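Long-range contacts in ErfK/YbiS/YcfS/YnhG family protein (Xylanimonas cellulosilytica, PDB 4LPQ), which probably acts as a peptidoglycan L,D-transpeptidase that cross-links cell-wall stem peptides, pairing a putative peptidoglycan-binding domain with a catalytic domain of the YkuD family: residues P11-T16 / Y41-Q46; S84-E89 / A99-R104; I90-Q95 / A111-G116; G143-T148 / W155-F160. One frame throughout, in Å; residues are numbered along the deposited sequence. Where two conformers were deposited one is given.

Contact 1: residues P11-T16 / Y41-Q46; sequences PQRGST and YGWATQ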
loop_
_atom_site.group_PDB
_atom_site.type_symbol
_atom_site.label_atom_id
_atom_site.label_comp_id
_atom_site.label_asym_id
_atom_site.label_seq_id
_atom_site.Cartn_x
_atom_site.Cartn_y
_atom_site.Cartn_z
ATOM N N PRO A 11 -0.742 -12.060 17.048
ATOM C CA PRO A 11 -1.585 -10.926 16.650
ATOM C C PRO A 11 -2.208 -11.103 15.278
ATOM O O PRO A 11 -1.536 -11.496 14.337
ATOM C CB PRO A 11 -0.623 -9.760 16.653
ATOM C CG PRO A 11 0.345 -10.169 17.689
ATOM C CD PRO A 11 0.515 -11.652 17.577
ATOM N N GLN A 12 -3.531 -10.899 15.194
ATOM C CA GLN A 12 -4.277 -11.015 13.971
ATOM C C GLN A 12 -5.513 -10.138 14.078
ATOM O O GLN A 12 -5.817 -9.634 15.146
ATOM C CB GLN A 12 -4.672 -12.474 13.741
ATOM C CG GLN A 12 -5.488 -13.163 14.854
ATOM C CD GLN A 12 -5.668 -14.614 14.577
ATOM O OE1 GLN A 12 -4.892 -15.477 15.015
ATOM N NE2 GLN A 12 -6.634 -14.895 13.763
ATOM N N ARG A 13 -6.243 -9.997 12.956
ATOM C CA ARG A 13 -7.402 -9.110 12.983
ATOM C C ARG A 13 -8.351 -9.518 14.105
ATOM O O ARG A 13 -8.683 -10.688 14.234
ATOM C CB ARG A 13 -8.113 -9.202 11.625
ATOM C CG ARG A 13 -9.306 -8.265 11.515
ATOM C CD ARG A 13 -8.919 -6.818 11.369
ATOM N NE ARG A 13 -10.050 -5.892 11.324
ATOM C CZ ARG A 13 -10.667 -5.544 10.213
ATOM N NH1 ARG A 13 -10.217 -5.949 9.070
ATOM N NH2 ARG A 13 -11.717 -4.734 10.277
ATOM N N GLY A 14 -8.733 -8.535 14.936
ATOM C CA GLY A 14 -9.637 -8.744 16.046
ATOM C C GLY A 14 -8.900 -8.875 17.362
ATOM O O GLY A 14 -9.548 -8.819 18.405
ATOM N N SER A 15 -7.624 -9.173 17.322
ATOM C CA SER A 15 -6.856 -9.287 18.565
ATOM C C SER A 15 -6.784 -7.938 19.283
ATOM O O SER A 15 -6.798 -6.846 18.652
ATOM C CB SER A 15 -5.391 -9.687 18.253
ATOM O OG SER A 15 -5.241 -10.973 17.695
ATOM N N THR A 16 -6.583 -8.005 20.612
ATOM C CA THR A 16 -6.296 -6.810 21.402
ATOM C C THR A 16 -5.287 -7.171 22.484
ATOM O O THR A 16 -5.129 -8.346 22.890
ATOM C CB THR A 16 -7.624 -6.361 22.073
ATOM O OG1 THR A 16 -7.583 -5.038 22.610
ATOM C CG2 THR A 16 -7.898 -7.213 23.240
ATOM N N TYR A 41 -6.242 -4.531 17.006
ATOM C CA TYR A 41 -5.894 -4.883 15.626
ATOM C C TYR A 41 -7.155 -4.828 14.763
ATOM O O TYR A 41 -7.898 -5.804 14.636
ATOM C CB TYR A 41 -5.213 -6.207 15.606
ATOM C CG TYR A 41 -4.585 -6.681 14.326
ATOM C CD1 TYR A 41 -5.107 -6.374 13.090
ATOM C CD2 TYR A 41 -3.448 -7.486 14.351
ATOM C CE1 TYR A 41 -4.616 -6.951 11.925
ATOM C CE2 TYR A 41 -2.920 -8.071 13.223
ATOM C CZ TYR A 41 -3.499 -7.783 12.008
ATOM O OH TYR A 41 -3.015 -8.347 10.836
ATOM N N GLY A 42 -7.398 -3.640 14.206
ATOM C CA GLY A 42 -8.438 -3.373 13.294
ATOM C C GLY A 42 -8.026 -3.228 11.869
ATOM O O GLY A 42 -6.963 -3.736 11.469
ATOM N N TRP A 43 -8.864 -2.580 11.069
ATOM C CA TRP A 43 -8.624 -2.453 9.648
ATOM C C TRP A 43 -7.321 -1.781 9.282
ATOM O O TRP A 43 -6.615 -2.187 8.338
ATOM C CB TRP A 43 -9.828 -1.779 8.985
ATOM C CG TRP A 43 -9.934 -1.831 7.538
ATOM C CD1 TRP A 43 -10.689 -2.663 6.792
ATOM C CD2 TRP A 43 -9.342 -0.910 6.617
ATOM N NE1 TRP A 43 -10.544 -2.402 5.444
ATOM C CE2 TRP A 43 -9.728 -1.303 5.323
ATOM C CE3 TRP A 43 -8.467 0.185 6.751
ATOM C CZ2 TRP A 43 -9.302 -0.667 4.178
ATOM C CZ3 TRP A 43 -8.078 0.866 5.581
ATOM C CH2 TRP A 43 -8.472 0.394 4.330
ATOM N N ALA A 44 -7.027 -0.673 10.006
ATOM C CA ALA A 44 -5.835 0.090 9.714
ATOM C C ALA A 44 -4.566 -0.719 10.008
ATOM O O ALA A 44 -3.592 -0.726 9.251
ATOM C CB ALA A 44 -5.854 1.389 10.489
ATOM N N THR A 45 -4.611 -1.444 11.110
ATOM C CA THR A 45 -3.515 -2.308 11.443
ATOM C C THR A 45 -3.339 -3.426 10.432
ATOM O O THR A 45 -2.235 -3.797 10.039
ATOM C CB THR A 45 -3.662 -2.891 12.892
ATOM O OG1 THR A 45 -3.655 -1.830 13.819
ATOM C CG2 THR A 45 -2.544 -3.844 13.247
ATOM N N GLN A 46 -4.480 -3.937 9.926
ATOM C CA GLN A 46 -4.425 -4.948 8.884
ATOM C C GLN A 46 -3.667 -4.481 7.689
ATOM O O GLN A 46 -2.869 -5.242 7.099
ATOM C CB GLN A 46 -5.858 -5.386 8.516
ATOM C CG GLN A 46 -5.924 -6.500 7.507
ATOM C CD GLN A 46 -5.513 -7.730 8.172
ATOM O OE1 GLN A 46 -6.315 -8.493 8.594
ATOM N NE2 GLN A 46 -4.211 -7.952 8.238
HETATM O O HOH W 1 -9.065 -8.259 7.854
HETATM O O HOH W 2 -5.238 -10.604 10.553
#
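Tyr41 meets the loop 11-16 with both its backbone and its ring. Tyr41 N donates to Ser15 O at 2.9 Å, and its O receives the N-H of Gly14, nearly straight at 172°. CG is anti to the backbone N (chi1 -171°), which carries the ring under the start of the type II turn Gln12-Ser15; there Gln12 C and Arg13 N sit over its centre on one face, while Thr45 CG2 covers the rim of the other. Gly42, the N-cap of helix 43-56, and Trp43 then receive the Arg13 side chain. Arg13 NE stands 3.4 Å from Gly42 C, and Trp43 N lies over one guanidinium face, whose plane is perpendicular to the indole. Gln46 brings OE1 to within 3.6 Å of Arg13 CB; one water links OE1 to Arg13 N, another reaches Arg13 NH1 through a weak bond. An alanine in place of Tyr41 would probably leave the Gln12-Arg13 peptide without its aromatic floor and open a gap between loop and helix. Backbone bonds thus fix the turn, the ring packs under its first peptide, and water mediates the polar rim in this putative peptidoglycan-binding domain.

Contact 2: residues S84-E89 / A99-R104; sequences SGKVVE and AVEDGR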
loop_
_atom_site.group_PDB
_atom_site.type_symbol
_atom_site.label_atom_id
_atom_site.label_comp_id
_atom_site.label_asym_id
_atom_site.label_seq_id
_atom_site.Cartn_x
_atom_site.Cartn_y
_atom_site.Cartn_z
ATOM N N SER A 84 17.874 9.479 -5.537
ATOM C CA SER A 84 17.742 10.851 -5.210
ATOM C C SER A 84 16.349 11.359 -5.466
ATOM O O SER A 84 15.621 10.863 -6.303
ATOM C CB SER A 84 18.723 11.661 -6.028
ATOM O OG SER A 84 18.427 11.482 -7.377
ATOM N N GLY A 85 15.997 12.351 -4.652
ATOM C CA GLY A 85 14.747 13.056 -4.737
ATOM C C GLY A 85 13.575 12.302 -4.228
ATOM O O GLY A 85 13.737 11.228 -3.615
ATOM N N LYS A 86 12.412 12.867 -4.399
ATOM C CA LYS A 86 11.176 12.271 -3.919
ATOM C C LYS A 86 10.619 11.378 -5.025
ATOM O O LYS A 86 10.409 11.847 -6.188
ATOM C CB LYS A 86 10.255 13.388 -3.557
ATOM C CG LYS A 86 8.930 12.846 -3.096
ATOM C CD LYS A 86 8.023 13.880 -2.482
ATOM C CE LYS A 86 8.455 14.293 -1.130
ATOM N NZ LYS A 86 7.516 15.160 -0.391
ATOM N N VAL A 87 10.341 10.113 -4.690
ATOM C CA VAL A 87 9.877 9.153 -5.707
ATOM C C VAL A 87 8.836 8.260 -5.037
ATOM O O VAL A 87 9.024 7.847 -3.903
ATOM C CB VAL A 87 11.087 8.339 -6.239
ATOM C CG1 VAL A 87 10.588 7.340 -7.297
ATOM C CG2 VAL A 87 12.203 9.228 -6.702
ATOM N N VAL A 88 7.767 8.015 -5.773
ATOM C CA VAL A 88 6.816 6.986 -5.402
ATOM C C VAL A 88 7.149 5.733 -6.207
ATOM O O VAL A 88 7.121 5.760 -7.427
ATOM C CB VAL A 88 5.393 7.427 -5.697
ATOM C CG1 VAL A 88 4.383 6.300 -5.445
ATOM C CG2 VAL A 88 5.044 8.590 -4.782
ATOM N N GLU A 89 7.567 4.686 -5.500
ATOM C CA GLU A 89 7.900 3.443 -6.150
ATOM C C GLU A 89 6.782 2.452 -5.881
ATOM O O GLU A 89 6.327 2.291 -4.731
ATOM C CB GLU A 89 9.224 2.882 -5.631
ATOM C CG GLU A 89 10.399 3.801 -5.888
ATOM C CD GLU A 89 11.813 3.254 -5.639
ATOM O OE1 GLU A 89 11.911 1.987 -5.575
ATOM O OE2 GLU A 89 12.737 4.096 -5.488
ATOM N N ALA A 99 7.039 5.381 -0.394
ATOM C CA ALA A 99 7.268 6.823 -0.454
ATOM C C ALA A 99 8.755 6.918 -0.114
ATOM O O ALA A 99 9.182 6.617 0.988
ATOM C CB ALA A 99 6.393 7.513 0.553
ATOM N N VAL A 100 9.516 7.363 -1.088
ATOM C CA VAL A 100 11.006 7.356 -1.036
ATOM C C VAL A 100 11.545 8.795 -1.148
ATOM O O VAL A 100 11.051 9.585 -1.962
ATOM C CB VAL A 100 11.600 6.481 -2.154
ATOM C CG1 VAL A 100 13.113 6.339 -2.006
ATOM C CG2 VAL A 100 10.942 5.066 -2.235
ATOM N N GLU A 101 12.499 9.138 -0.316
ATOM C CA GLU A 101 13.202 10.439 -0.404
ATOM C C GLU A 101 14.689 10.221 -0.304
ATOM O O GLU A 101 15.206 9.634 0.636
ATOM C CB GLU A 101 12.795 11.368 0.675
ATOM C CG GLU A 101 11.404 11.851 0.643
ATOM C CD GLU A 101 11.187 12.907 1.760
ATOM O OE1 GLU A 101 10.249 12.721 2.568
ATOM O OE2 GLU A 101 12.039 13.763 1.900
ATOM N N ASP A 102 15.440 10.597 -1.335
ATOM C CA ASP A 102 16.892 10.513 -1.333
ATOM C C ASP A 102 17.380 9.083 -1.066
ATOM O O ASP A 102 18.300 8.847 -0.271
ATOM C CB ASP A 102 17.499 11.559 -0.408
ATOM C CG ASP A 102 17.261 12.991 -0.899
ATOM O OD1 ASP A 102 17.088 13.185 -2.124
ATOM O OD2 ASP A 102 17.324 13.891 -0.015
ATOM N N GLY A 103 16.710 8.127 -1.714
ATOM C CA GLY A 103 17.061 6.698 -1.624
ATOM C C GLY A 103 16.724 6.046 -0.294
ATOM O O GLY A 103 17.154 4.875 -0.031
ATOM N N ARG A 104 15.985 6.721 0.567
ATOM C CA ARG A 104 15.540 6.185 1.869
ATOM C C ARG A 104 14.014 6.018 1.782
ATOM O O ARG A 104 13.270 6.922 1.421
ATOM C CB ARG A 104 15.848 7.216 3.004
ATOM C CG ARG A 104 15.296 6.844 4.414
ATOM C CD ARG A 104 15.558 7.917 5.522
ATOM N NE ARG A 104 15.059 9.335 5.381
ATOM C CZ ARG A 104 13.900 9.851 5.826
ATOM N NH1 ARG A 104 12.995 9.083 6.443
ATOM N NH2 ARG A 104 13.615 11.146 5.613
HETATM O O HOH W 3 14.914 8.558 -3.915
HETATM O O HOH W 4 8.893 15.248 2.097
#
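A β-hairpin of the catalytic domain, strands 86-91 and 96-101, brings Val87 and Val100 together as an antiparallel hydrogen-bonded pair. Val87 N donates to Val100 O and Val100 N returns a bond to Val87 O, each 2.9 Å long. Next to this pair, Lys86 and Glu101 form a non-hydrogen-bonded pair, with Lys86 CA directing a C-H toward Val100 O at 3.3 Å. Lys86 NZ stays 4.7 Å from Glu101 OE1, and a water lies between them, within 2.9 Å of both; the lysine also bonds Gly197 O and the glutamate Trp196 NE1. On the opposite sheet face, Val100 CG2 rests 3.8 Å from Glu89 OE2, the two side chains crossing obliquely. Glu89 itself is held by Tyr207 and Ser82, so a buried carboxylate runs past an aliphatic branch while its oxygens are satisfied by those partners. Beyond the strands, Asp102 binds Gly85 twice: Asp102 N donates to Gly85 O, and Asp102 OD1 accepts from Gly85 N at 2.9 Å. CG is anti to the carbonyl carbon (chi1 -66°), which turns the carboxylate back to that N-H. The pairing is that of a β-hairpin, and the type I' turn Glu101-Arg104 leads into strand 104-110, making three successive antiparallel strands, a β-meander.

Contact 3: residues I90-Q95 / A111-G116; sequences IDLDKQ and ASSGNG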
loop_
_atom_site.group_PDB
_atom_site.type_symbol
_atom_site.label_atom_id
_atom_site.label_comp_id
_atom_site.label_asym_id
_atom_site.label_seq_id
_atom_site.Cartn_x
_atom_site.Cartn_y
_atom_site.Cartn_z
ATOM N N ILE A 90 6.366 1.705 -6.912
ATOM C CA ILE A 90 5.344 0.713 -6.743
ATOM C C ILE A 90 5.926 -0.608 -7.231
ATOM O O ILE A 90 6.267 -0.813 -8.391
ATOM C CB ILE A 90 4.083 1.130 -7.549
ATOM C CG1 ILE A 90 3.552 2.507 -7.018
ATOM C CG2 ILE A 90 3.043 0.029 -7.399
ATOM C CD1 ILE A 90 2.580 3.231 -7.838
ATOM N N ASP A 91 6.074 -1.516 -6.247
ATOM C CA ASP A 91 6.565 -2.862 -6.447
ATOM C C ASP A 91 5.424 -3.750 -6.753
ATOM O O ASP A 91 4.653 -4.105 -5.848
ATOM C CB ASP A 91 7.406 -3.305 -5.231
ATOM C CG ASP A 91 8.035 -4.666 -5.416
ATOM O OD1 ASP A 91 7.487 -5.516 -6.174
ATOM O OD2 ASP A 91 9.096 -4.869 -4.763
ATOM N N LEU A 92 5.218 -4.071 -8.027
ATOM C CA LEU A 92 4.059 -4.849 -8.463
ATOM C C LEU A 92 4.078 -6.272 -7.990
ATOM O O LEU A 92 3.026 -6.833 -7.677
ATOM C CB LEU A 92 3.865 -4.740 -9.964
ATOM C CG LEU A 92 3.624 -3.319 -10.502
ATOM C CD1 LEU A 92 3.666 -3.327 -11.989
ATOM C CD2 LEU A 92 2.297 -2.773 -9.924
ATOM N N ASP A 93 5.261 -6.898 -7.878
ATOM C CA ASP A 93 5.344 -8.247 -7.369
ATOM C C ASP A 93 4.949 -8.325 -5.893
ATOM O O ASP A 93 4.224 -9.241 -5.451
ATOM C CB ASP A 93 6.738 -8.827 -7.543
ATOM C CG ASP A 93 7.069 -9.139 -9.002
ATOM O OD1 ASP A 93 6.229 -8.982 -9.930
ATOM O OD2 ASP A 93 8.245 -9.488 -9.199
ATOM N N LYS A 94 5.418 -7.389 -5.102
ATOM C CA LYS A 94 5.122 -7.341 -3.680
ATOM C C LYS A 94 3.821 -6.639 -3.336
ATOM O O LYS A 94 3.292 -6.780 -2.230
ATOM C CB LYS A 94 6.281 -6.737 -2.879
ATOM C CG LYS A 94 7.534 -7.578 -2.951
ATOM C CD LYS A 94 8.636 -7.041 -2.045
ATOM C CE LYS A 94 9.816 -8.018 -1.934
ATOM N NZ LYS A 94 10.870 -7.530 -1.005
ATOM N N GLN A 95 3.259 -5.884 -4.283
ATOM C CA GLN A 95 2.020 -5.163 -4.078
ATOM C C GLN A 95 2.132 -4.152 -2.922
ATOM O O GLN A 95 1.261 -4.062 -2.032
ATOM C CB GLN A 95 0.848 -6.120 -3.901
ATOM C CG GLN A 95 0.521 -6.953 -5.162
ATOM C CD GLN A 95 -0.244 -6.121 -6.164
ATOM O OE1 GLN A 95 -1.399 -5.751 -5.937
ATOM N NE2 GLN A 95 0.483 -5.688 -7.201
ATOM N N ALA A 111 -0.724 -1.825 -1.052
ATOM C CA ALA A 111 -1.278 -1.437 -2.344
ATOM C C ALA A 111 -1.934 -2.625 -3.039
ATOM O O ALA A 111 -1.649 -3.788 -2.727
ATOM C CB ALA A 111 -0.186 -0.783 -3.236
ATOM N N SER A 112 -2.794 -2.346 -4.047
ATOM C CA SER A 112 -3.302 -3.353 -4.896
ATOM C C SER A 112 -3.478 -2.782 -6.250
ATOM O O SER A 112 -4.105 -1.752 -6.455
ATOM C CB SER A 112 -4.636 -3.892 -4.333
ATOM O OG SER A 112 -5.165 -4.945 -5.121
ATOM N N SER A 113 -2.900 -3.476 -7.260
ATOM C CA SER A 113 -2.877 -3.058 -8.646
ATOM C C SER A 113 -3.671 -3.962 -9.573
ATOM O O SER A 113 -4.500 -4.712 -9.091
ATOM C CB SER A 113 -1.441 -2.826 -9.099
ATOM O OG SER A 113 -0.744 -4.073 -9.149
ATOM N N GLY A 114 -3.464 -3.871 -10.881
ATOM C CA GLY A 114 -4.337 -4.555 -11.808
ATOM C C GLY A 114 -4.292 -6.066 -11.750
ATOM O O GLY A 114 -3.222 -6.628 -11.625
ATOM N N ASN A 115 -5.443 -6.669 -11.860
ATOM C CA ASN A 115 -5.535 -8.119 -11.802
ATOM C C ASN A 115 -5.147 -8.916 -13.054
ATOM O O ASN A 115 -5.118 -10.112 -12.963
ATOM C CB ASN A 115 -6.885 -8.549 -11.265
ATOM C CG ASN A 115 -7.993 -8.361 -12.230
ATOM O OD1 ASN A 115 -7.824 -8.096 -13.405
ATOM N ND2 ASN A 115 -9.147 -8.641 -11.734
ATOM N N GLY A 116 -4.851 -8.195 -14.134
ATOM C CA GLY A 116 -4.368 -8.826 -15.346
ATOM C C GLY A 116 -5.423 -9.488 -16.172
ATOM O O GLY A 116 -5.053 -10.094 -17.186
#
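Gln95 holds Ser113 with both ends of its amide, and this is the tight part of the contact. Gln95 OE1 accepts from Ser113 N at 3.0 Å, the donor tilted only 15° from the carbonyl plane. Gln95 NE2 gives one N-H to Ser113 OG at 2.8 Å, nearly straight at 170°, and the other to Leu92 O, where it meets a lone pair. Both acceptors lie close to the amide plane, and the three bonds together fix the rotation of the group. The chain bends at chi2 (-78°), carrying CD round toward Ser113. Ser113 OG sits between its own N and carbonyl carbon, and Leu92 CD2 packs against Ser113 OG at 3.4 Å.

The looser side lies at Ala111, whose N reaches Gln95 O at 3.1 Å; that oxygen also accepts from Lys54. Farther along, Gly114-Gly116 leave the 90-95 segment altogether, becoming partly exposed and bonding to Thr130 and Arg127 instead.

An alanine at Gln95 would probably leave Ser113 N and Leu92 O without these mates and set the Ser113 hydroxyl free to turn. Ser113 also bonds Ser178 through its backbone, and its side chain lies about 7 Å from that of Cys181, the predicted nucleophile. Close to that site, then, one buried amide has its bonding capacity taken up by Ser113 N, Ser113 OG and Leu92 O.

Contact 4: residues G143-T148 / W155-F160; sequences GMHSST and WRPKYF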
loop_
_atom_site.group_PDB
_atom_site.type_symbol
_atom_site.label_atom_id
_atom_site.label_comp_id
_atom_site.label_asym_id
_atom_site.label_seq_id
_atom_site.Cartn_x
_atom_site.Cartn_y
_atom_site.Cartn_z
ATOM N N GLY A 143 -10.670 15.067 -4.220
ATOM C CA GLY A 143 -11.989 14.615 -3.695
ATOM C C GLY A 143 -12.274 13.216 -4.273
ATOM O O GLY A 143 -11.374 12.469 -4.732
HETATM N N MSE A 144 -13.519 12.789 -4.205
HETATM C CA MSE A 144 -13.995 11.522 -4.668
HETATM C C MSE A 144 -14.390 11.648 -6.162
HETATM O O MSE A 144 -15.297 12.449 -6.492
HETATM C CB MSE A 144 -15.166 11.111 -3.736
HETATM C CG MSE A 144 -15.485 9.669 -4.054
HETATM SE SE MSE A 144 -14.224 8.345 -3.422
HETATM C CE MSE A 144 -14.732 8.107 -1.597
ATOM N N HIS A 145 -13.773 10.874 -7.056
ATOM C CA HIS A 145 -14.034 10.948 -8.500
ATOM C C HIS A 145 -14.251 9.642 -9.196
ATOM O O HIS A 145 -13.708 8.627 -8.775
ATOM C CB HIS A 145 -12.817 11.643 -9.149
ATOM C CG HIS A 145 -12.806 13.119 -8.845
ATOM N ND1 HIS A 145 -12.209 13.775 -7.769
ATOM C CD2 HIS A 145 -13.368 14.107 -9.576
ATOM C CE1 HIS A 145 -12.472 15.093 -7.826
ATOM N NE2 HIS A 145 -13.120 15.305 -8.945
ATOM N N SER A 146 -14.950 9.642 -10.279
ATOM C CA SER A 146 -15.169 8.468 -11.086
ATOM C C SER A 146 -13.918 8.222 -11.941
ATOM O O SER A 146 -13.064 9.119 -12.064
ATOM C CB SER A 146 -16.376 8.657 -11.989
ATOM O OG SER A 146 -16.160 9.707 -12.878
ATOM N N SER A 147 -13.837 7.014 -12.484
ATOM C CA SER A 147 -12.774 6.574 -13.354
ATOM C C SER A 147 -13.253 5.981 -14.639
ATOM O O SER A 147 -14.205 5.180 -14.570
ATOM C CB SER A 147 -11.924 5.543 -12.622
ATOM O OG SER A 147 -10.911 4.976 -13.443
ATOM N N THR A 148 -12.561 6.229 -15.736
ATOM C CA THR A 148 -12.848 5.470 -16.995
ATOM C C THR A 148 -12.374 4.030 -16.936
ATOM O O THR A 148 -12.876 3.198 -17.700
ATOM C CB THR A 148 -12.227 6.206 -18.275
ATOM O OG1 THR A 148 -10.768 6.370 -18.234
ATOM C CG2 THR A 148 -12.843 7.564 -18.376
ATOM N N TRP A 155 -10.645 7.898 -4.394
ATOM C CA TRP A 155 -10.405 8.973 -3.413
ATOM C C TRP A 155 -9.110 9.698 -3.667
ATOM O O TRP A 155 -8.029 9.066 -3.584
ATOM C CB TRP A 155 -10.475 8.422 -1.971
ATOM C CG TRP A 155 -10.216 9.466 -0.935
ATOM C CD1 TRP A 155 -9.129 9.527 -0.116
ATOM C CD2 TRP A 155 -11.058 10.566 -0.595
ATOM N NE1 TRP A 155 -9.266 10.627 0.731
ATOM C CE2 TRP A 155 -10.445 11.259 0.448
ATOM C CE3 TRP A 155 -12.278 11.064 -1.108
ATOM C CZ2 TRP A 155 -10.986 12.425 0.970
ATOM C CZ3 TRP A 155 -12.781 12.221 -0.627
ATOM C CH2 TRP A 155 -12.158 12.887 0.425
ATOM N N ARG A 156 -9.159 10.966 -4.010
ATOM C CA ARG A 156 -7.994 11.803 -4.200
ATOM C C ARG A 156 -6.980 11.183 -5.156
ATOM O O ARG A 156 -5.791 11.103 -4.802
ATOM C CB ARG A 156 -7.444 12.212 -2.847
ATOM C CG ARG A 156 -8.441 12.837 -1.873
ATOM C CD ARG A 156 -7.787 13.309 -0.598
ATOM N NE ARG A 156 -7.037 14.520 -0.740
ATOM C CZ ARG A 156 -6.312 15.021 0.211
ATOM N NH1 ARG A 156 -6.069 14.355 1.310
ATOM N NH2 ARG A 156 -5.797 16.258 0.059
ATOM N N PRO A 157 -7.408 10.849 -6.378
ATOM C CA PRO A 157 -6.424 10.305 -7.340
ATOM C C PRO A 157 -5.322 11.296 -7.739
ATOM O O PRO A 157 -5.581 12.460 -7.977
ATOM C CB PRO A 157 -7.318 9.921 -8.496
ATOM C CG PRO A 157 -8.488 10.883 -8.437
ATOM C CD PRO A 157 -8.758 11.002 -6.966
ATOM N N LYS A 158 -4.158 10.686 -7.879
ATOM C CA LYS A 158 -2.996 11.303 -8.456
ATOM C C LYS A 158 -2.631 10.519 -9.738
ATOM O O LYS A 158 -2.293 9.308 -9.651
ATOM C CB LYS A 158 -1.830 11.331 -7.533
ATOM C CG LYS A 158 -2.069 12.216 -6.345
ATOM C CD LYS A 158 -0.958 12.861 -5.850
ATOM C CE LYS A 158 -1.212 13.722 -4.664
ATOM N NZ LYS A 158 -0.694 15.122 -4.773
ATOM N N TYR A 159 -2.856 11.103 -10.885
ATOM C CA TYR A 159 -2.757 10.431 -12.141
ATOM C C TYR A 159 -1.318 10.474 -12.663
ATOM O O TYR A 159 -0.686 11.522 -12.631
ATOM C CB TYR A 159 -3.658 11.078 -13.199
ATOM C CG TYR A 159 -5.084 11.059 -12.869
ATOM C CD1 TYR A 159 -5.646 11.959 -11.995
ATOM C CD2 TYR A 159 -5.913 10.126 -13.446
ATOM C CE1 TYR A 159 -6.979 11.931 -11.658
ATOM C CE2 TYR A 159 -7.278 10.102 -13.147
ATOM C CZ TYR A 159 -7.816 11.033 -12.272
ATOM O OH TYR A 159 -9.180 11.029 -11.939
ATOM N N PHE A 160 -0.801 9.332 -13.139
ATOM C CA PHE A 160 0.552 9.245 -13.658
ATOM C C PHE A 160 0.667 8.773 -15.079
ATOM O O PHE A 160 1.757 8.945 -15.683
ATOM C CB PHE A 160 1.493 8.418 -12.753
ATOM C CG PHE A 160 1.023 6.964 -12.594
ATOM C CD1 PHE A 160 1.418 5.985 -13.484
ATOM C CD2 PHE A 160 0.205 6.567 -11.547
ATOM C CE1 PHE A 160 1.029 4.678 -13.359
ATOM C CE2 PHE A 160 -0.204 5.270 -11.441
ATOM C CZ PHE A 160 0.184 4.348 -12.352
HETATM O O HOH W 5 -10.872 9.861 -13.448
#
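Met144, a selenomethionine in this crystal, faces Trp155 across a non-hydrogen-bonded antiparallel pair. Met144 CB lies at the indole edge, in its plane, 3.9 Å from Trp155 CE3. CG is anti to the backbone N (chi1 -169°), and the chain then bends at chi2 and again at chi3. Met144 SE comes to 3.7 Å from Trp155 N and approaches the six-membered ring at its edge, 5.4 Å from the centroid, a Met-aromatic contact. Met144 CE ends 3.9 Å from Trp155 CE3; the two side chains cross at about a right angle.

On the indole, Arg156 CG covers the rim of one face, and NE1 is held by Asn190. Gly143 O receives Arg156 N at 2.8 Å, and His145 ND1 adds a weak bond to the same oxygen. The Arg156 guanidinium turns to salt bridges with Asp142 and Asp194. Farther on, a water ties Ser146 O to Tyr159 OH, each within 2.7 Å.

Pro157 CD packs 3.7 Å from Gly143 O, and the proline side chain also touches His167, the predicted proton donor/acceptor. The arrangement is that of a short β-hairpin, strands 144-145 and 154-159, bordering the predicted active site of a YkuD-type catalytic domain.

From the N terminus, contact 1 closes first, tying the loop before helix 18-30 to the start of helix 43-56 within the putative peptidoglycan-binding domain. The chain then enters the catalytic domain, where contacts 2 and 3 cross: 84-89 runs directly into 90-95, and their partners, 99-104 and 111-116, follow in the same order. Contact 2 closes a hairpin, while contact 3 joins the turn after strand 86-91 to the loop after strand 104-110. Contact 4 comes last, closing the hairpin of strands 144-145 and 154-159. Contacts 2, 3 and 4 all reach the large mixed sheet; contacts 1 and 2 lie on opposite sides of the chain's centre.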